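Local coordinates for protein Cow rumen GH26 endo-mannanase (Metagenome, PDB 6UEH) that probably hydrolyses internal beta-1,4 linkages of mannans such as galactomannan, as an endo-mannanase with an accessory CBM6-like domain beside its catalytic barrel, at residues Ala65-Leu71 against Tyr122-Asp126; Pro23-Tyr28 against Lys39-Tyr43; Gly74-Gln78 against Tyr89-Tyr93; Ile32-Tyr36 against Tyr94-Thr98. The contacts are given in a common frame with arbitrary orientation. Residues are numbered along the deposited sequence.

How the contacts relate
All four contacts lie in the N-terminal CBM6-like domain, a beta sandwich, and none reaches the catalytic barrel. From the N terminus, the loop after strand 10-13 supplies the first partner of contacts 2 and 4. Contact 2 closes the short loop 23-43 at the calcium site. Contact 4 opens inside that loop at 32-36 and closes at 94-98, so contacts 2 and 4 cross. Contact 1 runs from 65-71 to 122-126 and crosses contact 4 in turn. Contact 3, a hairpin pairing, is nested inside both. Contacts 1, 2 and 4 gather on one sheet, where Phe125 and Ala42 are backbone neighbours; contact 3 belongs to the facing sheet.

Contact 1: residues Ala65-Leu71 against Tyr122-Asp126; sequences AKVAQIL and YAEFD. With CA (calcium ion), chain B.
Strand 65-69 of the first segment runs antiparallel to strand 123-125 of the second. Their short axes run at 155° and approach to 4.6 Å. The register pairs Val67 with Phe125 (non-hydrogen-bonded, CA-CA 4.6 Å) and Ala68 with Glu124 (hydrogen-bonded, CA-CA 4.9 Å). Ala68 N donates to Glu124 O at 3.0 Å, and Glu124 N donates to Ala68 O at 2.8 Å. Asp126 N continues the pairing to Lys66 O at 2.8 Å. Tyr122 has positive phi and psi (51/58°). With Ala123 it forms a G1 beta bulge opposite Leu44 on the next strand.

Val67 and Phe125 share one face; Val67 CG1 lies 3.7 Å from Phe125 CD2, and the Phe125 ring meets Phe116 of the other sheet. Ala68 and Glu124 share the other face. Glu124 folds back (chi1 m, chi2 p), bringing OE1 to 3.5 Å from Ala68 CB. Its OE2 takes a hydrogen bond from a water at 2.6 Å. That water also donates to Tyr122 O (2.8 Å) and accepts from Ile70 N (3.1 Å), so it bridges the strands where direct pairing stops. Leu71 CD2 packs 3.7 Å from Tyr122 CB.

Asp126 binds calcium through OD1 (2.3 Å) and O (2.7 Å). Glu13, Glu15, Ser37 and Gly40 complete this metal site, set where the chain turns a corner at Asp126, in a CBM6-like beta sandwich.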
loop_
_atom_site.group_PDB
_atom_site.type_symbol
_atom_site.label_atom_id
_atom_site.label_comp_id
_atom_site.label_asym_id
_atom_site.label_seq_id
_atom_site.Cartn_x
_atom_site.Cartn_y
_atom_site.Cartn_z
ATOM N N ALA A 65 -16.641 -20.850 -2.957
ATOM C CA ALA A 65 -16.821 -22.251 -3.305
ATOM C C ALA A 65 -16.891 -23.122 -2.061
ATOM O O ALA A 65 -16.258 -22.827 -1.046
ATOM C CB ALA A 65 -15.698 -22.719 -4.221
ATOM N N LYS A 66 -17.685 -24.183 -2.145
ATOM C CA LYS A 66 -17.731 -25.194 -1.100
ATOM C C LYS A 66 -16.620 -26.194 -1.378
ATOM O O LYS A 66 -16.701 -26.975 -2.332
ATOM C CB LYS A 66 -19.091 -25.887 -1.060
ATOM C CG LYS A 66 -19.290 -26.782 0.150
ATOM C CD LYS A 66 -19.733 -25.977 1.355
ATOM C CE LYS A 66 -21.112 -25.378 1.127
ATOM N NZ LYS A 66 -21.570 -24.579 2.296
ATOM N N VAL A 67 -15.573 -26.159 -0.562
ATOM C CA VAL A 67 -14.375 -26.926 -0.871
ATOM C C VAL A 67 -13.928 -27.841 0.258
ATOM O O VAL A 67 -14.453 -27.797 1.371
ATOM C CB VAL A 67 -13.191 -25.999 -1.218
ATOM C CG1 VAL A 67 -13.578 -25.024 -2.319
ATOM C CG2 VAL A 67 -12.723 -25.254 0.025
ATOM N N ALA A 68 -12.955 -28.685 -0.062
ATOM C CA ALA A 68 -12.225 -29.459 0.924
ATOM C C ALA A 68 -10.785 -29.563 0.448
ATOM O O ALA A 68 -10.498 -29.334 -0.725
ATOM C CB ALA A 68 -12.840 -30.836 1.112
ATOM N N GLN A 69 -9.881 -29.900 1.358
ATOM C CA GLN A 69 -8.467 -29.995 1.021
ATOM C C GLN A 69 -7.775 -30.870 2.055
ATOM O O GLN A 69 -7.548 -30.439 3.186
ATOM C CB GLN A 69 -7.836 -28.600 0.960
ATOM C CG GLN A 69 -6.457 -28.547 0.320
ATOM C CD GLN A 69 -5.358 -28.989 1.267
ATOM O OE1 GLN A 69 -4.673 -29.980 1.019
ATOM N NE2 GLN A 69 -5.187 -28.253 2.360
ATOM N N ILE A 70 -7.450 -32.102 1.671
ATOM C CA ILE A 70 -6.956 -33.076 2.637
ATOM C C ILE A 70 -5.555 -33.606 2.329
ATOM O O ILE A 70 -5.100 -34.553 2.965
ATOM C CB ILE A 70 -7.909 -34.286 2.741
ATOM C CG1 ILE A 70 -8.019 -34.998 1.390
ATOM C CG2 ILE A 70 -9.280 -33.847 3.233
ATOM C CD1 ILE A 70 -8.780 -36.308 1.450
ATOM N N LEU A 71 -4.866 -33.001 1.368
ATOM C CA LEU A 71 -3.513 -33.450 1.044
ATOM C C LEU A 71 -2.473 -32.869 2.006
ATOM O O LEU A 71 -1.559 -33.570 2.444
ATOM C CB LEU A 71 -3.155 -33.085 -0.398
ATOM C CG LEU A 71 -1.835 -33.678 -0.890
ATOM C CD1 LEU A 71 -1.885 -35.199 -0.818
ATOM C CD2 LEU A 71 -1.510 -33.205 -2.304
ATOM N N TYR A 122 -4.999 -30.444 -6.284
ATOM C CA TYR A 122 -5.286 -31.472 -5.282
ATOM C C TYR A 122 -6.134 -30.916 -4.143
ATOM O O TYR A 122 -5.756 -30.948 -2.967
ATOM C CB TYR A 122 -3.988 -32.104 -4.786
ATOM C CG TYR A 122 -3.328 -32.879 -5.903
ATOM C CD1 TYR A 122 -3.721 -34.178 -6.199
ATOM C CD2 TYR A 122 -2.356 -32.292 -6.701
ATOM C CE1 TYR A 122 -3.137 -34.883 -7.235
ATOM C CE2 TYR A 122 -1.767 -32.987 -7.742
ATOM C CZ TYR A 122 -2.163 -34.282 -8.005
ATOM O OH TYR A 122 -1.579 -34.975 -9.037
ATOM N N ALA A 123 -7.291 -30.396 -4.538
ATOM C CA ALA A 123 -8.320 -29.931 -3.623
ATOM C C ALA A 123 -9.679 -30.313 -4.202
ATOM O O ALA A 123 -9.795 -30.598 -5.394
ATOM C CB ALA A 123 -8.224 -28.432 -3.407
ATOM N N GLU A 124 -10.703 -30.314 -3.360
ATOM C CA GLU A 124 -12.019 -30.785 -3.774
ATOM C C GLU A 124 -13.001 -29.627 -3.867
ATOM O O GLU A 124 -12.991 -28.726 -3.030
ATOM C CB GLU A 124 -12.536 -31.850 -2.802
ATOM C CG GLU A 124 -11.667 -33.107 -2.721
ATOM C CD GLU A 124 -10.363 -32.883 -1.972
ATOM O OE1 GLU A 124 -10.412 -32.431 -0.809
ATOM O OE2 GLU A 124 -9.284 -33.146 -2.550
ATOM N N PHE A 125 -13.848 -29.656 -4.892
ATOM C CA PHE A 125 -14.826 -28.599 -5.116
ATOM C C PHE A 125 -16.226 -29.184 -5.281
ATOM O O PHE A 125 -16.485 -29.940 -6.216
ATOM C CB PHE A 125 -14.446 -27.773 -6.349
ATOM C CG PHE A 125 -13.139 -27.050 -6.213
ATOM C CD1 PHE A 125 -11.939 -27.711 -6.424
ATOM C CD2 PHE A 125 -13.105 -25.708 -5.874
ATOM C CE1 PHE A 125 -10.736 -27.050 -6.295
ATOM C CE2 PHE A 125 -11.902 -25.041 -5.745
ATOM C CZ PHE A 125 -10.715 -25.713 -5.958
ATOM N N ASP A 126 -17.121 -28.838 -4.358
ATOM C CA ASP A 126 -18.498 -29.323 -4.398
ATOM C C ASP A 126 -19.364 -28.417 -5.265
ATOM O O ASP A 126 -19.984 -28.869 -6.226
ATOM C CB ASP A 126 -19.072 -29.409 -2.981
ATOM C CG ASP A 126 -20.495 -29.941 -2.954
ATOM O OD1 ASP A 126 -20.897 -30.636 -3.911
ATOM O OD2 ASP A 126 -21.212 -29.670 -1.967
HETATM CA CA CA B . -21.493 -31.116 -6.085
HETATM O O HOH W 1 -6.967 -32.837 -1.346
#

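Contact 2: residues Pro23-Tyr28 against Lys39-Tyr43; sequences PWTSVY and KGFAY. With CA (calcium ion), chain B.
Gly40 sits where a side chain could not: a CB would fall 2.1 Å from Trp24 O. Its backbone is extended (phi/psi 168/-136°), and its O binds calcium at 2.4 Å. Its CA makes a close CA-H...O contact with Trp24 O at 3.2 Å.

Next to it, Trp24 and Phe41 form a single antiparallel hydrogen-bonded bridge (CA-CA 5.1 Å). Trp24 N donates to Phe41 O at 2.8 Å, and Phe41 N to Trp24 O at 2.9 Å. Otherwise segment 23-28 is irregular. Val27 centres an inverse gamma turn, and Ser26 OG donates to Tyr28 O at a very short 2.4 Å.

Trp24 (chi1 m), Phe41 (chi1 p) and Tyr43 (chi1 t) make an aromatic cluster. Trp24 CB sits over the Phe41 ring, 3.9 Å from its centroid. Tyr43 CB sits over the Trp24 five-membered ring, 3.5 Å from its centroid. The Tyr43 edge points at the six-membered ring face in a T-shaped stack (centroids 5.1 Å, planes 85°). Val27 CG1 packs 3.6 Å from Tyr43 CZ.

The contact fastens the early part of the loop after strand 10-13 to its end, leading into strand 42-44. That strand pairs with strand 123-132, where Glu124 lies against Phe41 and Tyr43.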
loop_
_atom_site.group_PDB
_atom_site.type_symbol
_atom_site.label_atom_id
_atom_site.label_comp_id
_atom_site.label_asym_id
_atom_site.label_seq_id
_atom_site.Cartn_x
_atom_site.Cartn_y
_atom_site.Cartn_z
ATOM N N PRO A 23 -18.408 -37.147 -11.807
ATOM C CA PRO A 23 -18.390 -36.717 -10.404
ATOM C C PRO A 23 -17.654 -37.697 -9.495
ATOM O O PRO A 23 -17.764 -38.911 -9.675
ATOM C CB PRO A 23 -19.880 -36.655 -10.032
ATOM C CG PRO A 23 -20.592 -36.512 -11.332
ATOM C CD PRO A 23 -19.783 -37.301 -12.316
ATOM N N TRP A 24 -16.908 -37.161 -8.534
ATOM C CA TRP A 24 -16.255 -37.966 -7.508
ATOM C C TRP A 24 -17.152 -38.059 -6.281
ATOM O O TRP A 24 -17.938 -37.152 -6.019
ATOM C CB TRP A 24 -14.905 -37.360 -7.114
ATOM C CG TRP A 24 -13.902 -37.297 -8.221
ATOM C CD1 TRP A 24 -13.915 -36.454 -9.296
ATOM C CD2 TRP A 24 -12.723 -38.097 -8.352
ATOM N NE1 TRP A 24 -12.820 -36.689 -10.094
ATOM C CE2 TRP A 24 -12.072 -37.693 -9.535
ATOM C CE3 TRP A 24 -12.156 -39.120 -7.585
ATOM C CZ2 TRP A 24 -10.882 -38.277 -9.969
ATOM C CZ3 TRP A 24 -10.973 -39.697 -8.017
ATOM C CH2 TRP A 24 -10.351 -39.276 -9.197
ATOM N N THR A 25 -17.036 -39.147 -5.526
ATOM C CA THR A 25 -17.786 -39.271 -4.281
ATOM C C THR A 25 -16.855 -39.464 -3.085
ATOM O O THR A 25 -17.293 -39.428 -1.939
ATOM C CB THR A 25 -18.795 -40.425 -4.343
ATOM O OG1 THR A 25 -18.111 -41.649 -4.639
ATOM C CG2 THR A 25 -19.835 -40.151 -5.423
ATOM N N SER A 26 -15.572 -39.670 -3.363
ATOM C CA SER A 26 -14.542 -39.657 -2.328
ATOM C C SER A 26 -13.180 -39.405 -2.964
ATOM O O SER A 26 -13.010 -39.593 -4.171
ATOM C CB SER A 26 -14.527 -40.972 -1.541
ATOM O OG SER A 26 -14.100 -42.052 -2.348
ATOM N N VAL A 27 -12.219 -38.956 -2.162
ATOM C CA VAL A 27 -10.851 -38.821 -2.642
ATOM C C VAL A 27 -10.230 -40.206 -2.573
ATOM O O VAL A 27 -9.500 -40.537 -1.634
ATOM C CB VAL A 27 -10.037 -37.802 -1.822
ATOM C CG1 VAL A 27 -8.689 -37.538 -2.485
ATOM C CG2 VAL A 27 -10.817 -36.505 -1.683
ATOM N N TYR A 28 -10.555 -41.010 -3.580
ATOM C CA TYR A 28 -10.281 -42.441 -3.591
ATOM C C TYR A 28 -10.849 -43.115 -2.340
ATOM O O TYR A 28 -12.059 -43.325 -2.253
ATOM C CB TYR A 28 -8.781 -42.693 -3.754
ATOM C CG TYR A 28 -8.298 -42.245 -5.117
ATOM C CD1 TYR A 28 -8.471 -43.050 -6.233
ATOM C CD2 TYR A 28 -7.708 -40.999 -5.293
ATOM C CE1 TYR A 28 -8.050 -42.638 -7.485
ATOM C CE2 TYR A 28 -7.284 -40.579 -6.540
ATOM C CZ TYR A 28 -7.457 -41.403 -7.633
ATOM O OH TYR A 28 -7.035 -40.991 -8.876
ATOM N N LYS A 39 -24.525 -34.860 -7.364
ATOM C CA LYS A 39 -24.105 -36.252 -7.486
ATOM C C LYS A 39 -22.721 -36.507 -6.897
ATOM O O LYS A 39 -22.316 -37.654 -6.722
ATOM C CB LYS A 39 -24.130 -36.683 -8.954
ATOM C CG LYS A 39 -25.519 -36.685 -9.570
ATOM C CD LYS A 39 -25.481 -37.131 -11.022
ATOM C CE LYS A 39 -26.882 -37.210 -11.610
ATOM N NZ LYS A 39 -26.863 -37.626 -13.041
ATOM N N GLY A 40 -21.994 -35.438 -6.595
ATOM C CA GLY A 40 -20.669 -35.577 -6.019
ATOM C C GLY A 40 -19.879 -34.287 -6.019
ATOM O O GLY A 40 -20.402 -33.224 -5.689
ATOM N N PHE A 41 -18.605 -34.376 -6.385
ATOM C CA PHE A 41 -17.760 -33.191 -6.439
ATOM C C PHE A 41 -16.670 -33.319 -7.495
ATOM O O PHE A 41 -16.454 -34.393 -8.057
ATOM C CB PHE A 41 -17.132 -32.918 -5.067
ATOM C CG PHE A 41 -16.272 -34.043 -4.548
ATOM C CD1 PHE A 41 -14.913 -34.083 -4.826
ATOM C CD2 PHE A 41 -16.822 -35.048 -3.767
ATOM C CE1 PHE A 41 -14.123 -35.111 -4.346
ATOM C CE2 PHE A 41 -16.034 -36.079 -3.279
ATOM C CZ PHE A 41 -14.682 -36.110 -3.569
ATOM N N ALA A 42 -15.995 -32.208 -7.766
ATOM C CA ALA A 42 -14.853 -32.206 -8.665
ATOM C C ALA A 42 -13.566 -32.366 -7.865
ATOM O O ALA A 42 -13.354 -31.672 -6.870
ATOM C CB ALA A 42 -14.819 -30.922 -9.490
ATOM N N TYR A 43 -12.719 -33.296 -8.292
ATOM C CA TYR A 43 -11.412 -33.478 -7.678
ATOM C C TYR A 43 -10.364 -32.874 -8.602
ATOM O O TYR A 43 -9.942 -33.498 -9.574
ATOM C CB TYR A 43 -11.126 -34.961 -7.419
ATOM C CG TYR A 43 -9.828 -35.248 -6.682
ATOM C CD1 TYR A 43 -9.225 -34.289 -5.871
ATOM C CD2 TYR A 43 -9.207 -36.485 -6.804
ATOM C CE1 TYR A 43 -8.039 -34.563 -5.202
ATOM C CE2 TYR A 43 -8.030 -36.767 -6.142
ATOM C CZ TYR A 43 -7.447 -35.805 -5.345
ATOM O OH TYR A 43 -6.271 -36.100 -4.691
HETATM CA CA CA B . -21.493 -31.116 -6.085
#

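Contact 3: residues Gly74-Gln78 against Tyr89-Tyr93; sequences GGRLQ and YTVPY
Four backbone hydrogen bonds join strands 76-78 and 89-91. Gln78 N donates to Tyr89 O at a short 2.5 Å, and Tyr89 N to Gln78 O at 2.8 Å. Arg76 N donates to Val91 O at 2.9 Å, and Val91 N to Arg76 O at 3.0 Å. These are two antiparallel hydrogen-bonded pairs, with CA-CA distances of 5.2 Å for Gln78-Tyr89 and 5.4 Å for Arg76-Val91. Between them lies the non-hydrogen-bonded pair Leu77-Thr90, with CA-CA 4.3 Å. The short axes approach to 4.4 Å and run at 136°, so the strands are strongly twisted.

Arg76, Gln78, Tyr89 and Val91 point to one face. Gln78 (chi1 m, chi2 m) lays its CG 3.6 Å from Val91 CG2. Arg76 is extended (chi1 to chi3 t), and its guanidinium makes a salt bridge with Asp72. Gln78 NE2 bonds to Gly121 O. Leu77 (chi1 t) and Thr90 point to the opposite face, with Leu77 CD1 4.2 Å from Thr90 OG1.

Gly75 ends the pairing with positive phi (98/159°), a conformation that would jam a CB against the preceding carbonyl O. Its CA comes 3.9 Å from Pro92 CA and 3.3 Å from Val91 O.

This is a beta hairpin. Strand 85-94 is outermost in its four-stranded antiparallel sheet, and strand 76-82 is flanked on its other side by strand 110-117. Tyr89 and Val91 reach Phe100 on strand 97-107 of the other sheet.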
loop_
_atom_site.group_PDB
_atom_site.type_symbol
_atom_site.label_atom_id
_atom_site.label_comp_id
_atom_site.label_asym_id
_atom_site.label_seq_id
_atom_site.Cartn_x
_atom_site.Cartn_y
_atom_site.Cartn_z
ATOM N N GLY A 74 -0.978 -28.434 6.575
ATOM C CA GLY A 74 -0.596 -27.050 6.780
ATOM C C GLY A 74 -1.190 -26.087 5.770
ATOM O O GLY A 74 -0.864 -24.900 5.774
ATOM N N GLY A 75 -2.067 -26.596 4.909
ATOM C CA GLY A 75 -2.688 -25.781 3.880
ATOM C C GLY A 75 -1.998 -25.940 2.537
ATOM O O GLY A 75 -0.839 -26.344 2.473
ATOM N N ARG A 76 -2.707 -25.616 1.460
ATOM C CA ARG A 76 -2.169 -25.793 0.115
ATOM C C ARG A 76 -2.594 -24.660 -0.811
ATOM O O ARG A 76 -3.770 -24.310 -0.878
ATOM C CB ARG A 76 -2.613 -27.139 -0.462
ATOM C CG ARG A 76 -1.986 -27.486 -1.807
ATOM C CD ARG A 76 -2.292 -28.930 -2.206
ATOM N NE ARG A 76 -1.639 -29.303 -3.459
ATOM C CZ ARG A 76 -0.416 -29.821 -3.541
ATOM N NH1 ARG A 76 0.291 -30.030 -2.440
ATOM N NH2 ARG A 76 0.100 -30.127 -4.725
ATOM N N LEU A 77 -1.624 -24.092 -1.522
ATOM C CA LEU A 77 -1.889 -23.008 -2.460
ATOM C C LEU A 77 -2.867 -23.434 -3.554
ATOM O O LEU A 77 -2.749 -24.520 -4.118
ATOM C CB LEU A 77 -0.583 -22.519 -3.094
ATOM C CG LEU A 77 -0.704 -21.308 -4.022
ATOM C CD1 LEU A 77 -1.029 -20.056 -3.222
ATOM C CD2 LEU A 77 0.562 -21.115 -4.846
ATOM N N GLN A 78 -3.844 -22.578 -3.834
ATOM C CA GLN A 78 -4.774 -22.813 -4.929
ATOM C C GLN A 78 -4.835 -21.571 -5.806
ATOM O O GLN A 78 -4.449 -20.481 -5.379
ATOM C CB GLN A 78 -6.166 -23.167 -4.403
ATOM C CG GLN A 78 -6.204 -24.408 -3.530
ATOM C CD GLN A 78 -5.757 -25.654 -4.263
ATOM O OE1 GLN A 78 -6.067 -25.842 -5.440
ATOM N NE2 GLN A 78 -5.018 -26.513 -3.570
ATOM N N TYR A 89 -4.603 -18.259 -3.654
ATOM C CA TYR A 89 -5.160 -18.381 -2.310
ATOM C C TYR A 89 -4.654 -19.645 -1.625
ATOM O O TYR A 89 -4.520 -20.695 -2.256
ATOM C CB TYR A 89 -6.695 -18.392 -2.358
ATOM C CG TYR A 89 -7.294 -17.076 -2.789
ATOM C CD1 TYR A 89 -7.471 -16.777 -4.135
ATOM C CD2 TYR A 89 -7.678 -16.128 -1.851
ATOM C CE1 TYR A 89 -8.011 -15.571 -4.535
ATOM C CE2 TYR A 89 -8.220 -14.917 -2.240
ATOM C CZ TYR A 89 -8.383 -14.645 -3.583
ATOM O OH TYR A 89 -8.920 -13.441 -3.974
ATOM N N THR A 90 -4.373 -19.542 -0.331
ATOM C CA THR A 90 -3.997 -20.710 0.456
ATOM C C THR A 90 -5.222 -21.312 1.137
ATOM O O THR A 90 -5.817 -20.694 2.023
ATOM C CB THR A 90 -2.948 -20.367 1.525
ATOM O OG1 THR A 90 -1.778 -19.831 0.896
ATOM C CG2 THR A 90 -2.572 -21.616 2.314
ATOM N N VAL A 91 -5.601 -22.513 0.714
ATOM C CA VAL A 91 -6.730 -23.211 1.319
ATOM C C VAL A 91 -6.235 -24.123 2.435
ATOM O O VAL A 91 -5.442 -25.034 2.191
ATOM C CB VAL A 91 -7.516 -24.037 0.282
ATOM C CG1 VAL A 91 -8.596 -24.868 0.962
ATOM C CG2 VAL A 91 -8.127 -23.122 -0.765
ATOM N N PRO A 92 -6.684 -23.863 3.671
ATOM C CA PRO A 92 -6.286 -24.679 4.824
ATOM C C PRO A 92 -6.725 -26.134 4.689
ATOM O O PRO A 92 -7.506 -26.469 3.798
ATOM C CB PRO A 92 -7.006 -24.006 5.999
ATOM C CG PRO A 92 -7.282 -22.611 5.535
ATOM C CD PRO A 92 -7.540 -22.730 4.063
ATOM N N TYR A 93 -6.214 -26.990 5.566
ATOM C CA TYR A 93 -6.685 -28.365 5.640
ATOM C C TYR A 93 -8.157 -28.384 6.032
ATOM O O TYR A 93 -8.521 -27.974 7.137
ATOM C CB TYR A 93 -5.852 -29.169 6.639
ATOM C CG TYR A 93 -6.290 -30.609 6.800
ATOM C CD1 TYR A 93 -5.828 -31.594 5.937
ATOM C CD2 TYR A 93 -7.151 -30.985 7.824
ATOM C CE1 TYR A 93 -6.218 -32.912 6.083
ATOM C CE2 TYR A 93 -7.547 -32.300 7.977
ATOM C CZ TYR A 93 -7.078 -33.258 7.104
ATOM O OH TYR A 93 -7.469 -34.568 7.253
#

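Contact 4: residues Ile32-Tyr36 against Tyr94-Thr98; sequences IKGMY and YDTWT
In this CBM6-like beta sandwich, the loop segment 32-36, just before the calcium ligand Ser37, lies against the corner where the chain turns into strand 97-107. At Asp95, O accepts a hydrogen bond from Lys33 N at 2.9 Å. The Asp95 side chain (chi1 p) forms a salt bridge from OD2 to Lys33 NZ at 3.3 Å, weak as a hydrogen bond. Asp95 OD1 also accepts from Thr96 OG1 at 3.0 Å.

Thr96 pairs with Lys33 in a single backbone bridge, CA-CA 4.4 Å. Thr96 CG2 lies 3.3 Å from Lys33 O, and the positive phi of Gly34 (94/-152°) lets the loop turn past this point.

Trp97 (chi1 m, chi2 116°) is the main side-chain contact. Ile32 CG2 sits over its five-membered ring in a CH-pi contact, 3.6 Å from the centroid. The indole also meets Phe41 edge-to-face. Tyr36 CB lies 3.7 Å from Trp97 NE1. A water accepts from Trp97 NE1 at 2.9 Å and donates to Ile32 O at 2.7 Å. Last, Thr98 OG1 donates back to Thr96 O at 2.8 Å.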
loop_
_atom_site.group_PDB
_atom_site.type_symbol
_atom_site.label_atom_id
_atom_site.label_comp_id
_atom_site.label_asym_id
_atom_site.label_seq_id
_atom_site.Cartn_x
_atom_site.Cartn_y
_atom_site.Cartn_z
ATOM N N ILE A 32 -14.707 -37.131 2.073
ATOM C CA ILE A 32 -14.856 -35.806 2.653
ATOM C C ILE A 32 -16.058 -35.869 3.585
ATOM O O ILE A 32 -17.126 -36.333 3.187
ATOM C CB ILE A 32 -15.067 -34.713 1.582
ATOM C CG1 ILE A 32 -13.930 -34.735 0.554
ATOM C CG2 ILE A 32 -15.189 -33.342 2.236
ATOM C CD1 ILE A 32 -12.543 -34.569 1.164
ATOM N N LYS A 33 -15.884 -35.425 4.824
ATOM C CA LYS A 33 -16.955 -35.530 5.808
ATOM C C LYS A 33 -18.124 -34.613 5.458
ATOM O O LYS A 33 -17.949 -33.580 4.814
ATOM C CB LYS A 33 -16.427 -35.215 7.207
ATOM C CG LYS A 33 -15.392 -36.216 7.704
ATOM C CD LYS A 33 -14.871 -35.848 9.082
ATOM C CE LYS A 33 -13.806 -36.826 9.546
ATOM N NZ LYS A 33 -13.234 -36.434 10.865
ATOM N N GLY A 34 -19.321 -35.005 5.880
ATOM C CA GLY A 34 -20.511 -34.229 5.592
ATOM C C GLY A 34 -21.226 -34.712 4.346
ATOM O O GLY A 34 -21.155 -35.887 3.990
ATOM N N MET A 35 -21.920 -33.797 3.679
ATOM C CA MET A 35 -22.706 -34.139 2.500
ATOM C C MET A 35 -22.452 -33.168 1.355
ATOM O O MET A 35 -22.629 -31.958 1.508
ATOM C CB MET A 35 -24.197 -34.149 2.842
ATOM C CG MET A 35 -25.105 -34.412 1.650
ATOM S SD MET A 35 -25.310 -36.167 1.295
ATOM C CE MET A 35 -26.572 -36.107 0.031
ATOM N N TYR A 36 -22.038 -33.697 0.207
ATOM C CA TYR A 36 -21.879 -32.870 -0.981
ATOM C C TYR A 36 -23.233 -32.594 -1.626
ATOM O O TYR A 36 -24.196 -33.338 -1.422
ATOM C CB TYR A 36 -20.933 -33.531 -1.994
ATOM C CG TYR A 36 -21.230 -34.988 -2.289
ATOM C CD1 TYR A 36 -22.393 -35.367 -2.955
ATOM C CD2 TYR A 36 -20.335 -35.984 -1.920
ATOM C CE1 TYR A 36 -22.661 -36.699 -3.230
ATOM C CE2 TYR A 36 -20.593 -37.316 -2.193
ATOM C CZ TYR A 36 -21.755 -37.668 -2.847
ATOM O OH TYR A 36 -22.013 -38.992 -3.118
ATOM N N TYR A 94 -8.999 -28.840 5.111
ATOM C CA TYR A 94 -10.429 -28.986 5.362
ATOM C C TYR A 94 -10.851 -30.419 5.070
ATOM O O TYR A 94 -10.861 -30.831 3.913
ATOM C CB TYR A 94 -11.248 -28.027 4.489
ATOM C CG TYR A 94 -11.127 -26.561 4.838
ATOM C CD1 TYR A 94 -11.041 -26.138 6.159
ATOM C CD2 TYR A 94 -11.110 -25.596 3.838
ATOM C CE1 TYR A 94 -10.937 -24.792 6.471
ATOM C CE2 TYR A 94 -11.008 -24.256 4.138
ATOM C CZ TYR A 94 -10.921 -23.857 5.453
ATOM O OH TYR A 94 -10.819 -22.516 5.744
ATOM N N ASP A 95 -11.205 -31.175 6.107
ATOM C CA ASP A 95 -11.605 -32.567 5.922
ATOM C C ASP A 95 -13.125 -32.687 5.821
ATOM O O ASP A 95 -13.673 -33.785 5.708
ATOM C CB ASP A 95 -11.065 -33.441 7.060
ATOM C CG ASP A 95 -11.739 -33.166 8.396
ATOM O OD1 ASP A 95 -12.397 -32.115 8.556
ATOM O OD2 ASP A 95 -11.591 -34.009 9.305
ATOM N N THR A 96 -13.785 -31.536 5.869
ATOM C CA THR A 96 -15.235 -31.430 5.774
ATOM C C THR A 96 -15.547 -30.288 4.814
ATOM O O THR A 96 -14.755 -29.353 4.694
ATOM C CB THR A 96 -15.876 -31.165 7.153
ATOM O OG1 THR A 96 -15.355 -32.095 8.109
ATOM C CG2 THR A 96 -17.389 -31.305 7.094
ATOM N N TRP A 97 -16.678 -30.364 4.118
ATOM C CA TRP A 97 -17.047 -29.322 3.163
ATOM C C TRP A 97 -17.129 -27.958 3.843
ATOM O O TRP A 97 -17.833 -27.787 4.837
ATOM C CB TRP A 97 -18.371 -29.658 2.477
ATOM C CG TRP A 97 -18.286 -30.872 1.619
ATOM C CD1 TRP A 97 -18.950 -32.052 1.793
ATOM C CD2 TRP A 97 -17.469 -31.039 0.452
ATOM N NE1 TRP A 97 -18.603 -32.940 0.802
ATOM C CE2 TRP A 97 -17.695 -32.343 -0.032
ATOM C CE3 TRP A 97 -16.570 -30.209 -0.231
ATOM C CZ2 TRP A 97 -17.057 -32.836 -1.170
ATOM C CZ3 TRP A 97 -15.936 -30.704 -1.358
ATOM C CH2 TRP A 97 -16.181 -32.005 -1.815
ATOM N N THR A 98 -16.394 -26.995 3.295
ATOM C CA THR A 98 -16.256 -25.680 3.907
ATOM C C THR A 98 -16.323 -24.574 2.856
ATOM O O THR A 98 -15.692 -24.672 1.805
ATOM C CB THR A 98 -14.921 -25.566 4.676
ATOM O OG1 THR A 98 -14.741 -26.720 5.509
ATOM C CG2 THR A 98 -14.895 -24.307 5.535
HETATM O O HOH W 2 -18.622 -35.858 0.932
#